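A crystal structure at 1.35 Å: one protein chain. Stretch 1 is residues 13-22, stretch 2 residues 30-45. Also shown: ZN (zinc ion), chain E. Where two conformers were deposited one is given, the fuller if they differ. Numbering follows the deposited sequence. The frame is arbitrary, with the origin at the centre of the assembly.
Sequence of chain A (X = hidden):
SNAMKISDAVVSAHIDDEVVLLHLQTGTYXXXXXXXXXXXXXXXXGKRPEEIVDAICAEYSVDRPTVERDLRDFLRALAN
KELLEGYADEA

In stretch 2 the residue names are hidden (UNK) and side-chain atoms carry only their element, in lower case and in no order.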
# COMPACT_ATOMS: atom_id res chain seq x y z
N ALA A 13 2.07 4.15 -11.10
CA ALA A 13 2.86 5.22 -11.70
C ALA A 13 3.58 5.98 -10.58
O ALA A 13 2.95 6.75 -9.86
CB ALA A 13 1.95 6.17 -12.47
N HIS A 14 4.88 5.76 -10.43
CA HIS A 14 5.65 6.44 -9.39
C HIS A 14 6.04 7.83 -9.83
O HIS A 14 6.47 8.05 -10.96
CB HIS A 14 6.91 5.67 -9.06
CG HIS A 14 6.67 4.39 -8.33
ND1 HIS A 14 6.69 4.29 -6.96
CD2 HIS A 14 6.42 3.15 -8.80
CE1 HIS A 14 6.45 3.04 -6.61
NE2 HIS A 14 6.29 2.33 -7.71
N ILE A 15 5.89 8.77 -8.90
CA ILE A 15 6.31 10.15 -9.12
C ILE A 15 6.95 10.61 -7.81
O ILE A 15 6.25 10.82 -6.82
CB ILE A 15 5.12 11.04 -9.55
CG1 ILE A 15 4.56 10.54 -10.89
CG2 ILE A 15 5.55 12.49 -9.69
CD1 ILE A 15 3.14 10.95 -11.19
N ASP A 16 8.28 10.72 -7.82
CA ASP A 16 9.11 11.04 -6.65
C ASP A 16 8.36 11.20 -5.32
O ASP A 16 7.68 12.21 -5.09
CB ASP A 16 9.98 12.28 -6.94
CG ASP A 16 11.10 12.47 -5.92
OD1 ASP A 16 11.54 11.48 -5.30
OD2 ASP A 16 11.55 13.63 -5.76
N ASP A 17 8.51 10.19 -4.45
CA ASP A 17 7.86 10.11 -3.12
C ASP A 17 6.53 9.37 -3.18
O ASP A 17 6.20 8.57 -2.30
CB ASP A 17 7.70 11.50 -2.46
CG ASP A 17 7.10 11.44 -1.05
OD1 ASP A 17 7.35 10.46 -0.32
OD2 ASP A 17 6.37 12.39 -0.66
N GLU A 18 5.77 9.63 -4.25
CA GLU A 18 4.39 9.20 -4.34
C GLU A 18 4.18 8.11 -5.39
O GLU A 18 5.05 7.84 -6.22
CB GLU A 18 3.48 10.40 -4.63
CG GLU A 18 3.44 11.45 -3.53
CD GLU A 18 2.61 12.67 -3.90
OE1 GLU A 18 2.60 13.06 -5.08
OE2 GLU A 18 1.96 13.24 -2.99
N VAL A 19 3.01 7.49 -5.33
CA VAL A 19 2.57 6.55 -6.37
C VAL A 19 1.12 6.86 -6.69
O VAL A 19 0.30 7.03 -5.80
CB VAL A 19 2.61 5.07 -5.93
CG1 VAL A 19 2.61 4.17 -7.16
CG2 VAL A 19 3.82 4.77 -5.07
N VAL A 20 0.81 6.93 -7.98
CA VAL A 20 -0.56 6.99 -8.44
C VAL A 20 -0.95 5.58 -8.87
O VAL A 20 -0.22 4.92 -9.64
CB VAL A 20 -0.72 7.99 -9.59
CG1 VAL A 20 -2.17 8.02 -10.07
CG2 VAL A 20 -0.28 9.38 -9.13
N LEU A 21 -2.09 5.09 -8.38
CA LEU A 21 -2.60 3.77 -8.76
C LEU A 21 -3.84 3.92 -9.62
O LEU A 21 -4.74 4.69 -9.27
CB LEU A 21 -2.98 2.95 -7.52
CG LEU A 21 -1.95 2.88 -6.40
CD1 LEU A 21 -2.46 2.08 -5.22
CD2 LEU A 21 -0.67 2.27 -6.93
N LEU A 22 -3.90 3.17 -10.72
CA LEU A 22 -5.06 3.15 -11.59
C LEU A 22 -5.61 1.74 -11.65
O LEU A 22 -4.89 0.81 -12.02
CB LEU A 22 -4.68 3.62 -12.99
CG LEU A 22 -4.30 5.08 -13.22
CD1 LEU A 22 -2.88 5.38 -12.75
CD2 LEU A 22 -4.45 5.38 -14.69
N UNK A 30 -6.00 6.47 -7.42
CA UNK A 30 -5.64 6.62 -6.02
C UNK A 30 -4.25 7.19 -5.91
O UNK A 30 -3.46 7.10 -6.85
c UNK A 30 -7.90 4.57 -4.43
c UNK A 30 -5.63 5.25 -5.32
c UNK A 30 -9.34 3.08 -5.64
c UNK A 30 -6.93 4.49 -5.43
c UNK A 30 -8.38 2.98 -6.65
c UNK A 30 -9.09 3.88 -4.53
c UNK A 30 -7.18 3.67 -6.53
N UNK A 31 -3.94 7.76 -4.75
CA UNK A 31 -2.60 8.23 -4.45
C UNK A 31 -2.08 7.65 -3.16
O UNK A 31 -2.84 7.46 -2.20
N UNK A 32 -0.79 7.36 -3.15
CA UNK A 32 -0.07 6.95 -1.96
C UNK A 32 1.14 7.86 -1.79
O UNK A 32 1.70 8.34 -2.77
c UNK A 32 0.42 5.51 -2.07
c UNK A 32 0.05 3.08 -2.52
c UNK A 32 -0.63 4.41 -2.26
c UNK A 32 -1.52 4.33 -1.03
N UNK A 33 1.52 8.07 -0.55
CA UNK A 33 2.71 8.87 -0.24
C UNK A 33 3.48 8.23 0.90
O UNK A 33 2.97 7.35 1.58
o UNK A 33 0.87 9.48 1.79
o UNK A 33 1.55 11.55 1.98
c UNK A 33 2.34 10.32 0.09
c UNK A 33 1.53 10.46 1.38
N UNK A 34 4.73 8.66 1.07
CA UNK A 34 5.56 8.27 2.21
C UNK A 34 5.50 6.78 2.54
O UNK A 34 5.91 5.95 1.73
c UNK A 34 5.19 9.13 3.43
N UNK A 35 5.00 6.44 3.73
CA UNK A 35 4.97 5.05 4.18
C UNK A 35 4.04 4.18 3.32
O UNK A 35 4.38 3.05 3.01
c UNK A 35 5.59 5.71 6.55
c UNK A 35 4.60 3.46 6.12
c UNK A 35 4.62 4.92 5.68
N UNK A 36 2.89 4.72 2.93
CA UNK A 36 1.98 4.00 2.03
C UNK A 36 2.64 3.60 0.72
O UNK A 36 2.47 2.47 0.24
N UNK A 37 3.38 4.54 0.15
CA UNK A 37 4.13 4.29 -1.08
C UNK A 37 5.21 3.23 -0.86
O UNK A 37 5.41 2.37 -1.72
o UNK A 37 3.78 6.47 -2.03
c UNK A 37 4.77 5.58 -1.59
N UNK A 38 5.88 3.29 0.28
CA UNK A 38 6.90 2.30 0.59
C UNK A 38 6.29 0.90 0.74
O UNK A 38 6.83 -0.08 0.20
n UNK A 38 10.96 0.71 1.54
n UNK A 38 11.05 -0.35 -0.51
c UNK A 38 8.81 1.69 2.18
c UNK A 38 9.95 1.69 1.17
c UNK A 38 11.45 -0.24 0.75
n UNK A 38 12.37 -1.07 1.22
c UNK A 38 7.70 2.67 1.85
N UNK A 39 5.18 0.80 1.46
CA UNK A 39 4.46 -0.46 1.58
C UNK A 39 4.06 -0.98 0.20
O UNK A 39 4.25 -2.16 -0.09
c UNK A 39 3.25 -0.35 2.52
c UNK A 39 3.74 -0.10 3.95
c UNK A 39 2.66 0.43 4.87
c UNK A 39 2.39 -1.61 2.43
N UNK A 40 3.54 -0.11 -0.66
CA UNK A 40 3.16 -0.54 -2.00
C UNK A 40 4.35 -1.11 -2.76
O UNK A 40 4.25 -2.17 -3.39
c UNK A 40 2.58 0.33 -5.30
c UNK A 40 0.63 -0.69 -5.72
c UNK A 40 -1.49 -1.72 -5.51
c UNK A 40 -1.44 -1.51 -4.12
c UNK A 40 0.72 -0.48 -4.33
n UNK A 40 1.78 -0.21 -6.29
c UNK A 40 -0.46 -1.32 -6.32
c UNK A 40 -0.34 -0.89 -3.52
c UNK A 40 1.97 0.19 -4.08
c UNK A 40 2.52 0.62 -2.76
N UNK A 41 5.49 -0.43 -2.68
CA UNK A 41 6.69 -0.90 -3.35
C UNK A 41 7.12 -2.29 -2.87
O UNK A 41 7.54 -3.14 -3.67
o UNK A 41 7.53 1.31 -3.85
c UNK A 41 7.83 0.10 -3.19
N UNK A 42 6.98 -2.53 -1.57
CA UNK A 42 7.28 -3.84 -1.00
C UNK A 42 6.28 -4.91 -1.47
O UNK A 42 6.67 -6.04 -1.76
c UNK A 42 9.80 -3.76 1.09
c UNK A 42 7.34 -3.77 0.53
c UNK A 42 8.51 -2.95 1.09
c UNK A 42 8.21 -2.41 2.48
N UNK A 43 5.00 -4.54 -1.54
CA UNK A 43 3.99 -5.45 -2.10
C UNK A 43 4.32 -5.79 -3.56
O UNK A 43 4.16 -6.94 -3.99
c UNK A 43 1.99 -4.78 -0.60
c UNK A 43 0.76 -3.88 -0.64
c UNK A 43 2.59 -4.85 -2.00
c UNK A 43 1.64 -6.15 -0.04
N UNK A 44 4.77 -4.80 -4.33
CA UNK A 44 5.17 -5.02 -5.72
C UNK A 44 6.27 -6.08 -5.84
O UNK A 44 6.31 -6.82 -6.83
o UNK A 44 4.28 -1.04 -8.25
c UNK A 44 4.88 -1.44 -7.24
o UNK A 44 5.80 -0.80 -6.70
c UNK A 44 4.46 -2.76 -6.62
c UNK A 44 5.61 -3.71 -6.37
N UNK A 45 7.12 -6.14 -4.82
CA UNK A 45 8.23 -7.11 -4.76
C UNK A 45 7.79 -8.48 -4.23
O UNK A 45 8.60 -9.41 -4.14
o UNK A 45 10.95 -5.05 -2.25
c UNK A 45 10.82 -4.57 -3.40
c UNK A 45 10.07 -5.35 -4.46
c UNK A 45 9.37 -6.57 -3.89
o UNK A 45 11.29 -3.45 -3.71
ZN ZN E . 6.72 0.44 -7.90
O HOH W 1 7.88 6.78 0.02
O HOH W 2 8.46 0.07 -7.11

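Position 30 carries one carbon, then a ring of six carbons. Its backbone N donates to Leu21 O at 2.9 Å, and Leu21 N donates to its O at 2.9 Å. Leu21 O lies at the ring edge. This is Phe30.

Position 31 has no side-chain atoms. Its CA makes a CH contact with Val19 O at 3.4 Å. It is Gly31, paired with Val20.

Position 32 has four carbons, forked at the second. Its N donates to Val19 O at 2.9 Å, and Val19 N donates to its O at 3.0 Å. This is Leu32; its CD1 meets Leu21 CD1 at 3.8 Å.

Position 33 has two carbons, the second carrying two oxygens. Its CB is 3.9 Å from Glu18 CG. It is Asp33.

Position 34 has a single carbon, pointing away from stretch 1. Its N makes a weak hydrogen bond to Asp17 OD1 at 3.5 Å. It is Ala34. A water donates to Ala34 O and, weakly, to Asp17 O.

Position 35 has one carbon carrying two more, out of contact with stretch 1: Val35. Position 36 has no side chain: Gly36.

Position 37 has one carbon, then one oxygen, directed toward stretch 1. This is Ser37. Its OG donates a weak hydrogen bond to Asp17 O at 3.2 Å and lies 3.5 Å from Val19 CG2.

Position 38 has three carbons, a nitrogen, and a carbon with two nitrogens: Arg38, pointing away. Position 39 has four carbons forked at the first, one arm two carbons long: Ile39.

Position 40 has one carbon, then fused rings of eight carbons and one nitrogen. This is Trp40. Leu21 CD2 sits over one ring face, 3.5 Å from Trp40 CE2.

Position 41 has one carbon and one oxygen: Ser41. Its OG is 3.4 Å from His14 CE1, at the imidazole edge.

Positions 42 and 43 each have four carbons forked at the second: Leu42 and Leu43. Neither touches stretch 1.

Position 44 has three carbons, the third carrying two oxygens. One oxygen binds zinc. This is Glu44; its OE1 and His14 NE2 each lie 1.9 Å from ZN.

Position 45 has the same atom pattern, out of reach of stretch 1: Glu45.

The contact has three parts. Antiparallel backbone bonds join the strands. On one sheet face, Val19 and Leu21 reach Trp40, packing the helix against the strand. Zinc, also bound by a water, bridges His14 to the helix through Glu44.

Stretch 2, residues 30-45: FGLDAVGSRIWSLLEE
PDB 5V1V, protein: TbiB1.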